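Local coordinates for protein PTS-dependent dihydroxyacetone kinase, ADP-binding subunit DhaL (Lactococcus lactis subsp. lactis, PDB 3CR3) that binds ADP, has it converted to ATP by a phosphoryl group from DhaM, and passes that group to dihydroxyacetone held on DhaK, at residues Ile8-Lys13 / Glu62-Val67; Lys17-Lys22 / Asn40-Met45; Ala23-Leu28 / Gly176-Ala181; Ser46-Ala51 / Ala68-Ser73. One frame throughout, in Å; residues are numbered along the deposited sequence.

In the fold
The four contacts tie together five helices of an all-helical fold. Helix 4-20 takes part in interactions 1 and 2, helix 37-54 in 2 and 4, and helix 60-74 in 1 and 4, so these three helices pack against one another pairwise. Interaction 3 joins the short helix 22-28 to the last helix, 175-191, and so brings an early part of the chain against its final helix. Centres of interactions 1 and 4 lie about 9 Å apart, as do those of 2 and 3, whereas 1 and 3 are about 20 Å apart. Interactions 2 and 3 adjoin the ADP site, where Asn40 and Gly176 bond the nucleotide; 1 and 4 pack helices farther from it. Along the chain, interaction 2 closes before 4 opens.

Interaction 1: Ile8-Lys13 / Glu62-Val67; sequences IEWLGK and EIFKKV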
loop_
_atom_site.group_PDB
_atom_site.type_symbol
_atom_site.label_atom_id
_atom_site.label_comp_id
_atom_site.label_asym_id
_atom_site.label_seq_id
_atom_site.Cartn_x
_atom_site.Cartn_y
_atom_site.Cartn_z
ATOM N N ILE A 8 13.065 13.554 39.107
ATOM C CA ILE A 8 11.848 12.800 39.395
ATOM C C ILE A 8 10.661 13.736 39.671
ATOM O O ILE A 8 9.532 13.466 39.238
ATOM C CB ILE A 8 12.060 11.761 40.515
ATOM C CG1 ILE A 8 12.855 10.567 39.959
ATOM C CG2 ILE A 8 10.719 11.289 41.076
ATOM C CD1 ILE A 8 13.457 9.651 41.016
ATOM N N GLU A 9 10.923 14.831 40.378
ATOM C CA GLU A 9 9.922 15.869 40.581
ATOM C C GLU A 9 9.427 16.412 39.235
ATOM O O GLU A 9 8.224 16.550 39.029
ATOM C CB GLU A 9 10.488 17.015 41.429
ATOM C CG GLU A 9 9.464 18.122 41.757
ATOM C CD GLU A 9 10.080 19.346 42.426
ATOM O OE1 GLU A 9 11.328 19.407 42.565
ATOM O OE2 GLU A 9 9.308 20.257 42.817
ATOM N N TRP A 10 10.368 16.702 38.330
ATOM C CA TRP A 10 10.064 17.351 37.043
ATOM C C TRP A 10 9.159 16.460 36.205
ATOM O O TRP A 10 8.102 16.892 35.731
ATOM C CB TRP A 10 11.371 17.770 36.307
ATOM C CG TRP A 10 11.237 17.999 34.809
ATOM C CD1 TRP A 10 10.196 18.614 34.155
ATOM C CD2 TRP A 10 12.181 17.620 33.787
ATOM N NE1 TRP A 10 10.430 18.627 32.797
ATOM C CE2 TRP A 10 11.635 18.024 32.542
ATOM C CE3 TRP A 10 13.424 16.969 33.802
ATOM C CZ2 TRP A 10 12.293 17.806 31.329
ATOM C CZ3 TRP A 10 14.079 16.745 32.588
ATOM C CH2 TRP A 10 13.513 17.168 31.368
ATOM N N LEU A 11 9.554 15.203 36.073
ATOM C CA LEU A 11 8.806 14.240 35.281
ATOM C C LEU A 11 7.411 13.962 35.860
ATOM O O LEU A 11 6.470 13.710 35.111
ATOM C CB LEU A 11 9.612 12.943 35.092
ATOM C CG LEU A 11 10.827 13.104 34.174
ATOM C CD1 LEU A 11 11.859 11.997 34.389
ATOM C CD2 LEU A 11 10.403 13.181 32.712
ATOM N N GLY A 12 7.287 14.030 37.183
ATOM C CA GLY A 12 5.996 13.874 37.852
ATOM C C GLY A 12 5.057 15.012 37.494
ATOM O O GLY A 12 3.899 14.774 37.163
ATOM N N LYS A 13 5.566 16.247 37.564
ATOM C CA LYS A 13 4.806 17.433 37.163
ATOM C C LYS A 13 4.440 17.411 35.688
ATOM O O LYS A 13 3.351 17.829 35.326
ATOM C CB LYS A 13 5.568 18.718 37.482
ATOM C CG LYS A 13 5.594 19.071 38.965
ATOM C CD LYS A 13 6.291 20.405 39.174
ATOM C CE LYS A 13 6.229 20.821 40.638
ATOM N NZ LYS A 13 4.823 21.033 41.090
ATOM N N GLU A 62 20.614 7.356 34.419
ATOM C CA GLU A 62 19.716 6.201 34.601
ATOM C C GLU A 62 18.232 6.541 34.493
ATOM O O GLU A 62 17.463 5.779 33.900
ATOM C CB GLU A 62 19.973 5.493 35.939
ATOM C CG GLU A 62 21.384 4.974 36.083
ATOM C CD GLU A 62 21.584 4.102 37.299
ATOM O OE1 GLU A 62 20.608 3.830 38.037
ATOM O OE2 GLU A 62 22.736 3.675 37.515
ATOM N N ILE A 63 17.823 7.666 35.073
ATOM C CA ILE A 63 16.420 8.096 34.969
ATOM C C ILE A 63 16.015 8.305 33.513
ATOM O O ILE A 63 15.013 7.746 33.060
ATOM C CB ILE A 63 16.121 9.377 35.765
ATOM C CG1 ILE A 63 16.648 9.240 37.204
ATOM C CG2 ILE A 63 14.611 9.692 35.717
ATOM C CD1 ILE A 63 16.571 10.505 38.043
ATOM N N PHE A 64 16.797 9.115 32.796
ATOM C CA PHE A 64 16.536 9.410 31.394
ATOM C C PHE A 64 16.494 8.134 30.534
ATOM O O PHE A 64 15.642 8.008 29.655
ATOM C CB PHE A 64 17.568 10.406 30.847
ATOM C CG PHE A 64 17.478 11.809 31.450
ATOM C CD1 PHE A 64 16.292 12.284 32.017
ATOM C CD2 PHE A 64 18.574 12.663 31.401
ATOM C CE1 PHE A 64 16.215 13.562 32.549
ATOM C CE2 PHE A 64 18.505 13.942 31.927
ATOM C CZ PHE A 64 17.317 14.398 32.499
ATOM N N LYS A 65 17.403 7.193 30.798
ATOM C CA LYS A 65 17.417 5.919 30.078
ATOM C C LYS A 65 16.115 5.145 30.284
ATOM O O LYS A 65 15.586 4.557 29.340
ATOM C CB LYS A 65 18.628 5.059 30.478
ATOM C CG LYS A 65 18.725 3.742 29.689
ATOM C CD LYS A 65 20.153 3.155 29.650
ATOM C CE LYS A 65 20.175 1.813 28.874
ATOM N NZ LYS A 65 19.514 1.911 27.527
ATOM N N LYS A 66 15.607 5.164 31.517
ATOM C CA LYS A 66 14.355 4.496 31.881
ATOM C C LYS A 66 13.154 5.169 31.209
ATOM O O LYS A 66 12.203 4.496 30.773
ATOM C CB LYS A 66 14.183 4.482 33.408
ATOM C CG LYS A 66 12.923 3.762 33.927
ATOM C CD LYS A 66 12.831 2.313 33.443
ATOM C CE LYS A 66 13.644 1.349 34.316
ATOM N NZ LYS A 66 13.738 0.011 33.635
ATOM N N VAL A 67 13.209 6.495 31.124
ATOM C CA VAL A 67 12.177 7.272 30.434
ATOM C C VAL A 67 12.188 6.897 28.951
ATOM O O VAL A 67 11.153 6.554 28.385
ATOM C CB VAL A 67 12.371 8.800 30.632
ATOM C CG1 VAL A 67 11.377 9.610 29.763
ATOM C CG2 VAL A 67 12.217 9.163 32.091
#
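Leu11 on helix 4-20 packs against Ile63 and Val67, which stand one turn apart on helix 60-74. Its CB heads toward that helix, and CG follows on the side of the backbone N (chi1 -70°). From CG, the CD1 branch reaches farthest: it lies 3.8 Å from Ile63 CG2 and 3.7 Å from Val67 CG2. A branched leucine suits this place because one methyl can meet two beta-branched neighbours at once. Beside it, Ile8 crosses Ile63 at about a right angle, with CG1 4.2 Å from Ile63 CD1. On the other flank, the six-membered part of the Trp10 indole offers CZ3 to Phe64 CE1 at 3.8 Å, again with the two side chains crossing at about a right angle. Trp10 NE1 is satisfied by Leu183 O. The two segments run in the same general direction, their axes 28° apart and 11.8 Å from each other at closest, a distance spanned by large side chains. Helix 37-54 packs against Leu11 and Val67, helix 79-94 against Phe64 and Val67, and helix 175-191 against Trp10.

Interaction 2: Lys17-Lys22 / Asn40-Met45; sequences KIQENK and NMARGM. With ADP (adenosine-5'-diphosphate), chain G.
Gln19 reaches Ala42 because its CG lies beside the backbone N (chi1 -56°) and the chain then bends at chi2 (-59°), turning the amide toward helix 37-54. In the all-helical DhaL fold this joins the C-terminal turn of helix 4-20 to the helix that carries part of the ADP site. Gln19 NE2 donates to Ala42 O at 2.9 Å, with an N-H...O angle of 150°; the acceptor lies in the amide plane, while the donor is tilted from the carbonyl plane. The same amide nitrogen bonds Asn15 OD1, and a water donates to Gln19 OE1. A leucine here would probably leave Asn15 OD1 and Ala42 O without this donor and the water without its stronger acceptor. Alanine suits position 42 because its small CB lets the helices close in: Gln19 OE1 lies 3.6 Å from it and Lys22 CD 3.8 Å. Deeper in, Ile18 CG2 lies against the backbone, 3.5 Å from Met41 O, and 3.9 Å from CB of Met41, a selenomethionine. One residue before, Asn40 faces the nucleotide: its ND2 donates a nearly straight hydrogen bond of 2.8 Å to ADP O2A.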
loop_
_atom_site.group_PDB
_atom_site.type_symbol
_atom_site.label_atom_id
_atom_site.label_comp_id
_atom_site.label_asym_id
_atom_site.label_seq_id
_atom_site.Cartn_x
_atom_site.Cartn_y
_atom_site.Cartn_z
ATOM N N LYS A 17 0.694 17.434 33.966
ATOM C CA LYS A 17 0.245 18.284 32.856
ATOM C C LYS A 17 -0.304 17.454 31.704
ATOM O O LYS A 17 -1.270 17.850 31.051
ATOM C CB LYS A 17 1.401 19.134 32.344
ATOM C CG LYS A 17 1.816 20.259 33.266
ATOM C CD LYS A 17 0.842 21.419 33.184
ATOM C CE LYS A 17 1.364 22.630 33.910
ATOM N NZ LYS A 17 0.523 23.835 33.599
ATOM N N ILE A 18 0.333 16.312 31.455
ATOM C CA ILE A 18 -0.049 15.405 30.373
ATOM C C ILE A 18 -1.419 14.771 30.640
ATOM O O ILE A 18 -2.293 14.795 29.773
ATOM C CB ILE A 18 1.025 14.303 30.136
ATOM C CG1 ILE A 18 2.270 14.884 29.438
ATOM C CG2 ILE A 18 0.449 13.134 29.359
ATOM C CD1 ILE A 18 2.015 15.487 28.067
ATOM N N GLN A 19 -1.595 14.211 31.836
ATOM C CA GLN A 19 -2.887 13.624 32.247
ATOM C C GLN A 19 -4.005 14.660 32.274
ATOM O O GLN A 19 -5.113 14.382 31.827
ATOM C CB GLN A 19 -2.773 12.966 33.631
ATOM C CG GLN A 19 -1.686 11.900 33.744
ATOM C CD GLN A 19 -1.865 10.754 32.776
ATOM O OE1 GLN A 19 -2.974 10.462 32.344
ATOM N NE2 GLN A 19 -0.769 10.086 32.444
ATOM N N GLU A 20 -3.708 15.850 32.796
ATOM C CA GLU A 20 -4.687 16.932 32.863
ATOM C C GLU A 20 -5.175 17.357 31.480
ATOM O O GLU A 20 -6.376 17.545 31.268
ATOM C CB GLU A 20 -4.119 18.143 33.615
ATOM C CG GLU A 20 -4.026 17.960 35.151
ATOM C CD GLU A 20 -3.436 19.174 35.875
ATOM O OE1 GLU A 20 -2.896 20.087 35.201
ATOM O OE2 GLU A 20 -3.510 19.210 37.125
ATOM N N ASN A 21 -4.235 17.499 30.549
ATOM C CA ASN A 21 -4.528 18.020 29.220
ATOM C C ASN A 21 -4.602 16.995 28.101
ATOM O O ASN A 21 -4.468 17.368 26.932
ATOM C CB ASN A 21 -3.487 19.082 28.857
ATOM C CG ASN A 21 -3.476 20.224 29.821
ATOM O OD1 ASN A 21 -4.394 21.032 29.832
ATOM N ND2 ASN A 21 -2.427 20.309 30.646
ATOM N N LYS A 22 -4.836 15.725 28.434
ATOM C CA LYS A 22 -4.816 14.653 27.423
ATOM C C LYS A 22 -5.882 14.750 26.334
ATOM O O LYS A 22 -5.582 14.533 25.158
ATOM C CB LYS A 22 -4.774 13.249 28.050
ATOM C CG LYS A 22 -6.012 12.808 28.829
ATOM C CD LYS A 22 -5.790 11.409 29.403
ATOM C CE LYS A 22 -7.073 10.815 29.979
ATOM N NZ LYS A 22 -6.785 9.540 30.723
ATOM N N ASN A 40 -1.714 8.810 23.648
ATOM C CA ASN A 40 -0.353 8.280 23.485
ATOM C C ASN A 40 0.568 8.702 24.635
ATOM O O ASN A 40 1.211 7.865 25.282
ATOM C CB ASN A 40 0.268 8.798 22.169
ATOM C CG ASN A 40 -0.166 8.006 20.922
ATOM O OD1 ASN A 40 -0.790 6.950 21.008
ATOM N ND2 ASN A 40 0.203 8.523 19.747
HETATM N N MSE A 41 0.638 10.015 24.856
HETATM C CA MSE A 41 1.459 10.599 25.910
HETATM C C MSE A 41 0.991 10.244 27.329
HETATM O O MSE A 41 1.827 10.097 28.227
HETATM C CB MSE A 41 1.550 12.118 25.746
HETATM C CG MSE A 41 2.284 12.583 24.469
HETATM SE SE MSE A 41 4.114 11.894 24.298
HETATM C CE MSE A 41 4.875 12.919 25.790
ATOM N N ALA A 42 -0.327 10.143 27.532
ATOM C CA ALA A 42 -0.884 9.780 28.839
ATOM C C ALA A 42 -0.463 8.384 29.251
ATOM O O ALA A 42 -0.014 8.176 30.381
ATOM C CB ALA A 42 -2.395 9.906 28.864
ATOM N N ARG A 43 -0.607 7.448 28.319
ATOM C CA ARG A 43 -0.142 6.064 28.470
ATOM C C ARG A 43 1.360 6.024 28.766
ATOM O O ARG A 43 1.798 5.459 29.773
ATOM C CB ARG A 43 -0.445 5.306 27.180
ATOM C CG ARG A 43 -0.017 3.848 27.124
ATOM C CD ARG A 43 -0.666 3.150 25.918
ATOM N NE ARG A 43 -2.119 3.358 25.876
ATOM C CZ ARG A 43 -2.780 4.032 24.928
ATOM N NH1 ARG A 43 -2.138 4.567 23.899
ATOM N NH2 ARG A 43 -4.105 4.157 25.010
ATOM N N GLY A 44 2.140 6.652 27.895
ATOM C CA GLY A 44 3.585 6.619 28.008
ATOM C C GLY A 44 4.100 7.198 29.309
ATOM O O GLY A 44 5.033 6.656 29.903
HETATM N N MSE A 45 3.499 8.305 29.744
HETATM C CA MSE A 45 3.940 8.973 30.955
HETATM C C MSE A 45 3.394 8.315 32.230
HETATM O O MSE A 45 4.071 8.315 33.261
HETATM C CB MSE A 45 3.658 10.480 30.909
HETATM C CG MSE A 45 4.644 11.267 30.021
HETATM SE SE MSE A 45 6.538 10.966 30.498
HETATM C CE MSE A 45 6.507 11.545 32.335
HETATM P PB ADP G . 1.392 10.024 15.309
HETATM O O1B ADP G . -0.014 9.669 15.676
HETATM O O2B ADP G . 2.191 8.853 14.851
HETATM O O3B ADP G . 1.494 11.232 14.376
HETATM P PA ADP G . 1.483 11.454 17.836
HETATM O O1A ADP G . 0.110 11.913 17.485
HETATM O O2A ADP G . 1.648 10.797 19.187
HETATM O O3A ADP G . 2.100 10.478 16.696
HETATM O "O5'" ADP G . 2.510 12.697 17.749
HETATM C "C5'" ADP G . 2.360 13.695 16.734
HETATM C "C4'" ADP G . 3.480 14.697 16.916
HETATM O "O4'" ADP G . 4.759 14.120 16.624
HETATM C "C3'" ADP G . 3.362 15.893 15.989
HETATM O "O3'" ADP G . 2.513 16.869 16.595
HETATM C "C2'" ADP G . 4.804 16.372 15.834
HETATM O "O2'" ADP G . 5.166 17.372 16.789
HETATM C "C1'" ADP G . 5.638 15.141 16.162
HETATM N N9 ADP G . 6.293 14.643 14.938
HETATM C C8 ADP G . 5.696 13.854 14.018
HETATM N N7 ADP G . 6.551 13.570 13.024
HETATM C C5 ADP G . 7.710 14.196 13.305
HETATM C C6 ADP G . 9.027 14.315 12.654
HETATM N N6 ADP G . 9.246 13.666 11.495
HETATM N N1 ADP G . 9.976 15.057 13.267
HETATM C C2 ADP G . 9.758 15.685 14.440
HETATM N N3 ADP G . 8.588 15.624 15.077
HETATM C C4 ADP G . 7.544 14.912 14.564
HETATM O O HOH W 1 -3.112 7.729 31.647
#

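Interaction 3: Ala23-Leu28 / Gly176-Ala181; sequences AYLSEL and GTQSSA. With ADP (adenosine-5'-diphosphate), chain G.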
loop_
_atom_site.group_PDB
_atom_site.type_symbol
_atom_site.label_atom_id
_atom_site.label_comp_id
_atom_site.label_asym_id
_atom_site.label_seq_id
_atom_site.Cartn_x
_atom_site.Cartn_y
_atom_site.Cartn_z
ATOM N N ALA A 23 -7.116 15.073 26.711
ATOM C CA ALA A 23 -8.180 15.289 25.726
ATOM C C ALA A 23 -7.783 16.429 24.790
ATOM O O ALA A 23 -7.979 16.330 23.592
ATOM C CB ALA A 23 -9.517 15.595 26.415
ATOM N N TYR A 24 -7.221 17.502 25.344
ATOM C CA TYR A 24 -6.827 18.665 24.532
ATOM C C TYR A 24 -5.741 18.315 23.501
ATOM O O TYR A 24 -5.846 18.681 22.328
ATOM C CB TYR A 24 -6.421 19.857 25.412
ATOM C CG TYR A 24 -6.008 21.090 24.623
ATOM C CD1 TYR A 24 -6.924 21.762 23.819
ATOM C CD2 TYR A 24 -4.705 21.568 24.674
ATOM C CE1 TYR A 24 -6.554 22.896 23.083
ATOM C CE2 TYR A 24 -4.317 22.708 23.938
ATOM C CZ TYR A 24 -5.250 23.356 23.140
ATOM O OH TYR A 24 -4.889 24.470 22.424
ATOM N N LEU A 25 -4.731 17.558 23.923
ATOM C CA LEU A 25 -3.685 17.117 23.001
ATOM C C LEU A 25 -4.183 16.239 21.860
ATOM O O LEU A 25 -3.733 16.377 20.730
ATOM C CB LEU A 25 -2.564 16.407 23.762
ATOM C CG LEU A 25 -1.774 17.299 24.708
ATOM C CD1 LEU A 25 -0.956 16.427 25.600
ATOM C CD2 LEU A 25 -0.872 18.231 23.874
ATOM N N SER A 26 -5.093 15.316 22.161
ATOM C CA SER A 26 -5.706 14.493 21.126
ATOM C C SER A 26 -6.615 15.339 20.215
ATOM O O SER A 26 -6.757 15.054 19.034
ATOM C CB SER A 26 -6.505 13.361 21.770
ATOM O OG SER A 26 -5.647 12.500 22.487
ATOM N N GLU A 27 -7.224 16.375 20.785
ATOM C CA GLU A 27 -8.058 17.316 20.036
ATOM C C GLU A 27 -7.214 18.067 19.013
ATOM O O GLU A 27 -7.587 18.173 17.862
ATOM C CB GLU A 27 -8.723 18.304 20.986
ATOM C CG GLU A 27 -9.690 19.232 20.330
ATOM C CD GLU A 27 -10.218 20.244 21.301
ATOM O OE1 GLU A 27 -11.002 19.853 22.201
ATOM O OE2 GLU A 27 -9.847 21.428 21.171
ATOM N N LEU A 28 -6.067 18.562 19.453
ATOM C CA LEU A 28 -5.089 19.136 18.559
ATOM C C LEU A 28 -4.643 18.170 17.456
ATOM O O LEU A 28 -4.350 18.606 16.358
ATOM C CB LEU A 28 -3.884 19.647 19.352
ATOM C CG LEU A 28 -4.099 20.830 20.312
ATOM C CD1 LEU A 28 -2.765 21.236 20.867
ATOM C CD2 LEU A 28 -4.766 22.032 19.636
ATOM N N GLY A 176 2.401 17.797 19.267
ATOM C CA GLY A 176 3.727 17.560 19.814
ATOM C C GLY A 176 4.382 18.825 20.354
ATOM O O GLY A 176 5.097 18.772 21.356
ATOM N N THR A 177 4.175 19.954 19.663
ATOM C CA THR A 177 4.676 21.250 20.118
ATOM C C THR A 177 4.075 21.587 21.486
ATOM O O THR A 177 4.785 22.038 22.382
ATOM C CB THR A 177 4.406 22.358 19.082
ATOM O OG1 THR A 177 5.046 22.018 17.843
ATOM C CG2 THR A 177 4.951 23.717 19.551
ATOM N N GLN A 178 2.771 21.360 21.634
ATOM C CA GLN A 178 2.085 21.575 22.902
ATOM C C GLN A 178 2.574 20.634 24.000
ATOM O O GLN A 178 2.801 21.062 25.132
ATOM C CB GLN A 178 0.559 21.430 22.753
ATOM C CG GLN A 178 -0.224 21.684 24.037
ATOM C CD GLN A 178 -0.069 23.083 24.572
ATOM O OE1 GLN A 178 0.818 23.365 25.390
ATOM N NE2 GLN A 178 -0.920 23.981 24.111
ATOM N N SER A 179 2.710 19.353 23.687
ATOM C CA SER A 179 3.179 18.441 24.722
ATOM C C SER A 179 4.626 18.825 25.098
ATOM O O SER A 179 4.981 18.812 26.253
ATOM C CB SER A 179 3.024 16.970 24.295
ATOM O OG SER A 179 3.813 16.697 23.140
ATOM N N SER A 180 5.435 19.252 24.134
ATOM C CA SER A 180 6.786 19.727 24.477
ATOM C C SER A 180 6.806 20.995 25.335
ATOM O O SER A 180 7.710 21.168 26.148
ATOM C CB SER A 180 7.687 19.881 23.248
ATOM O OG SER A 180 8.080 18.616 22.732
ATOM N N ALA A 181 5.812 21.864 25.163
ATOM C CA ALA A 181 5.666 23.057 26.005
ATOM C C ALA A 181 5.442 22.675 27.476
ATOM O O ALA A 181 6.074 23.247 28.386
ATOM C CB ALA A 181 4.520 23.968 25.490
HETATM P PB ADP G . 1.392 10.024 15.309
HETATM O O1B ADP G . -0.014 9.669 15.676
HETATM O O2B ADP G . 2.191 8.853 14.851
HETATM O O3B ADP G . 1.494 11.232 14.376
HETATM P PA ADP G . 1.483 11.454 17.836
HETATM O O1A ADP G . 0.110 11.913 17.485
HETATM O O2A ADP G . 1.648 10.797 19.187
HETATM O O3A ADP G . 2.100 10.478 16.696
HETATM O "O5'" ADP G . 2.510 12.697 17.749
HETATM C "C5'" ADP G . 2.360 13.695 16.734
HETATM C "C4'" ADP G . 3.480 14.697 16.916
HETATM O "O4'" ADP G . 4.759 14.120 16.624
HETATM C "C3'" ADP G . 3.362 15.893 15.989
HETATM O "O3'" ADP G . 2.513 16.869 16.595
HETATM C "C2'" ADP G . 4.804 16.372 15.834
HETATM O "O2'" ADP G . 5.166 17.372 16.789
HETATM C "C1'" ADP G . 5.638 15.141 16.162
HETATM N N9 ADP G . 6.293 14.643 14.938
HETATM C C8 ADP G . 5.696 13.854 14.018
HETATM N N7 ADP G . 6.551 13.570 13.024
HETATM C C5 ADP G . 7.710 14.196 13.305
HETATM C C6 ADP G . 9.027 14.315 12.654
HETATM N N6 ADP G . 9.246 13.666 11.495
HETATM N N1 ADP G . 9.976 15.057 13.267
HETATM C C2 ADP G . 9.758 15.685 14.440
HETATM N N3 ADP G . 8.588 15.624 15.077
HETATM C C4 ADP G . 7.544 14.912 14.564
#
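Apolar packing carries most of this contact, and Gln178 lies at its middle. Leu25 CD2 comes 3.5 Å from Gln178 CG, and Leu28 CD1 lies 3.8 Å from Gln178 CB, so two leucine methyls rest on the aliphatic part of the glutamine. Gln178 CG, anti to the backbone N (chi1 -178°), is thereby put beside Leu25 CD2. Leu25 CD2 also meets Ser179 CB at 4.1 Å. A polar-aromatic approach follows: Gln178 NE2 sits at the edge of the Tyr24 ring, near its plane, 3.6 Å from CE2, with amide and ring planes 53° apart. The last group is hydrogen bonding at and around the nucleotide. Gly176 N donates to ADP O3' at 2.8 Å, and glycine is apt because a CB would clash with O2'. Ser179 OG is hydrogen-bonded to Tyr83 OH and to NE2 of His37, whose ND1 bonds ADP. The chemistry thus divides helix 175-191: apolar contacts anchor one side of it to helix 22-28, while its first turn binds the ribose and Ser179 probably helps to position His37.

Interaction 4: Ser46-Ala51 / Ala68-Ser73; sequences SETMKA and AMTLMS
Thr70 and Leu71 of helix 60-74 meet Thr48 of helix 37-54 at the middle of this crossing, where the axes of segments 46-51 and 68-73 lie at 143° and approach to 9.0 Å. In sequence order, Met69, a selenomethionine, packs on Leu88 of helix 79-94. Thr70 then buries the most surface. Its OG1 stands beside the backbone N (chi1 -46°), which leaves CG2 anti to that N, and CG2 presses onto the facing backbone, 3.4 Å from Thr48 N and 3.6 Å from Glu47 C, with Glu47 CB 3.8 Å away. Thr70 OG1 bonds back to Lys66 O one turn earlier and lies 3.9 Å from Ala51 CB. A threonine suits the place: the methyl fills the interface while the hydroxyl is satisfied by its own helix. Leu71 comes next, its CD2 3.4 Å from Thr48 OG1, a hydroxyl likewise bonded within its helix, to Gly44 O. Leu71 also touches Tyr83. Farther on, Met72, another selenomethionine, packs on an apolar side chain, and Ser73 OG bonds an acidic one, both on a chain of another protein. With both threonine hydroxyls engaged by their own helices, what holds this crossing is the close fit of methyl groups against backbone and short side chains.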
loop_
_atom_site.group_PDB
_atom_site.type_symbol
_atom_site.label_atom_id
_atom_site.label_comp_id
_atom_site.label_asym_id
_atom_site.label_seq_id
_atom_site.Cartn_x
_atom_site.Cartn_y
_atom_site.Cartn_z
ATOM N N SER A 46 2.196 7.741 32.159
ATOM C CA SER A 46 1.685 6.950 33.292
ATOM C C SER A 46 2.604 5.760 33.522
ATOM O O SER A 46 3.097 5.568 34.619
ATOM C CB SER A 46 0.246 6.495 33.069
ATOM O OG SER A 46 0.081 6.014 31.753
ATOM N N GLU A 47 2.864 5.002 32.462
ATOM C CA GLU A 47 3.833 3.915 32.489
ATOM C C GLU A 47 5.232 4.338 32.933
ATOM O O GLU A 47 5.853 3.631 33.724
ATOM C CB GLU A 47 3.875 3.210 31.135
ATOM C CG GLU A 47 2.610 2.413 30.852
ATOM C CD GLU A 47 2.359 1.330 31.900
ATOM O OE1 GLU A 47 3.267 0.498 32.125
ATOM O OE2 GLU A 47 1.260 1.316 32.494
ATOM N N THR A 48 5.714 5.489 32.449
ATOM C CA THR A 48 6.999 6.040 32.884
ATOM C C THR A 48 7.045 6.246 34.404
ATOM O O THR A 48 7.967 5.782 35.067
ATOM C CB THR A 48 7.348 7.361 32.144
ATOM O OG1 THR A 48 7.583 7.077 30.763
ATOM C CG2 THR A 48 8.601 8.008 32.728
HETATM N N MSE A 49 6.036 6.920 34.948
HETATM C CA MSE A 49 6.004 7.200 36.382
HETATM C C MSE A 49 5.895 5.916 37.216
HETATM O O MSE A 49 6.479 5.835 38.303
HETATM C CB MSE A 49 4.898 8.193 36.737
HETATM C CG MSE A 49 5.058 9.580 36.103
HETATM SE SE MSE A 49 6.874 10.322 36.116
HETATM C CE MSE A 49 7.032 10.573 38.061
ATOM N N LYS A 50 5.165 4.925 36.704
ATOM C CA LYS A 50 5.117 3.592 37.328
ATOM C C LYS A 50 6.516 2.978 37.377
ATOM O O LYS A 50 6.968 2.526 38.430
ATOM C CB LYS A 50 4.206 2.641 36.549
ATOM C CG LYS A 50 2.717 2.893 36.648
ATOM C CD LYS A 50 1.966 1.615 36.264
ATOM C CE LYS A 50 0.611 1.913 35.651
ATOM N NZ LYS A 50 -0.130 0.648 35.350
ATOM N N ALA A 51 7.192 2.967 36.228
ATOM C CA ALA A 51 8.527 2.381 36.109
ATOM C C ALA A 51 9.574 3.084 36.977
ATOM O O ALA A 51 10.480 2.433 37.498
ATOM C CB ALA A 51 8.969 2.351 34.652
ATOM N N ALA A 68 13.365 6.930 28.342
ATOM C CA ALA A 68 13.506 6.608 26.927
ATOM C C ALA A 68 12.905 5.232 26.560
ATOM O O ALA A 68 12.115 5.131 25.626
ATOM C CB ALA A 68 14.959 6.695 26.520
HETATM N N MSE A 69 13.256 4.190 27.316
HETATM C CA MSE A 69 12.785 2.831 27.025
HETATM C C MSE A 69 11.288 2.643 27.261
HETATM O O MSE A 69 10.630 1.946 26.494
HETATM C CB MSE A 69 13.581 1.775 27.811
HETATM C CG MSE A 69 15.093 1.837 27.596
HETATM SE SE MSE A 69 15.644 1.753 25.708
HETATM C CE MSE A 69 15.768 3.629 25.202
ATOM N N THR A 70 10.762 3.268 28.312
ATOM C CA THR A 70 9.329 3.208 28.608
ATOM C C THR A 70 8.493 3.871 27.496
ATOM O O THR A 70 7.530 3.286 27.006
ATOM C CB THR A 70 8.992 3.838 29.982
ATOM O OG1 THR A 70 9.909 3.362 30.974
ATOM C CG2 THR A 70 7.586 3.489 30.400
ATOM N N LEU A 71 8.877 5.085 27.100
ATOM C CA LEU A 71 8.184 5.804 26.026
ATOM C C LEU A 71 8.300 5.060 24.691
ATOM O O LEU A 71 7.331 4.984 23.933
ATOM C CB LEU A 71 8.674 7.265 25.911
ATOM C CG LEU A 71 8.461 8.208 27.110
ATOM C CD1 LEU A 71 8.977 9.627 26.813
ATOM C CD2 LEU A 71 7.014 8.266 27.586
HETATM N N MSE A 72 9.473 4.480 24.425
HETATM C CA MSE A 72 9.699 3.713 23.196
HETATM C C MSE A 72 8.816 2.471 23.097
HETATM O O MSE A 72 8.373 2.111 22.015
HETATM C CB MSE A 72 11.171 3.325 23.040
HETATM C CG MSE A 72 12.064 4.462 22.556
HETATM SE SE MSE A 72 13.678 3.795 21.717
HETATM C CE MSE A 72 14.834 5.355 21.875
ATOM N N SER A 73 8.566 1.822 24.229
ATOM C CA SER A 73 7.687 0.655 24.265
ATOM C C SER A 73 6.196 1.004 24.268
ATOM O O SER A 73 5.413 0.389 23.534
ATOM C CB SER A 73 8.013 -0.219 25.479
ATOM O OG SER A 73 9.319 -0.765 25.365
#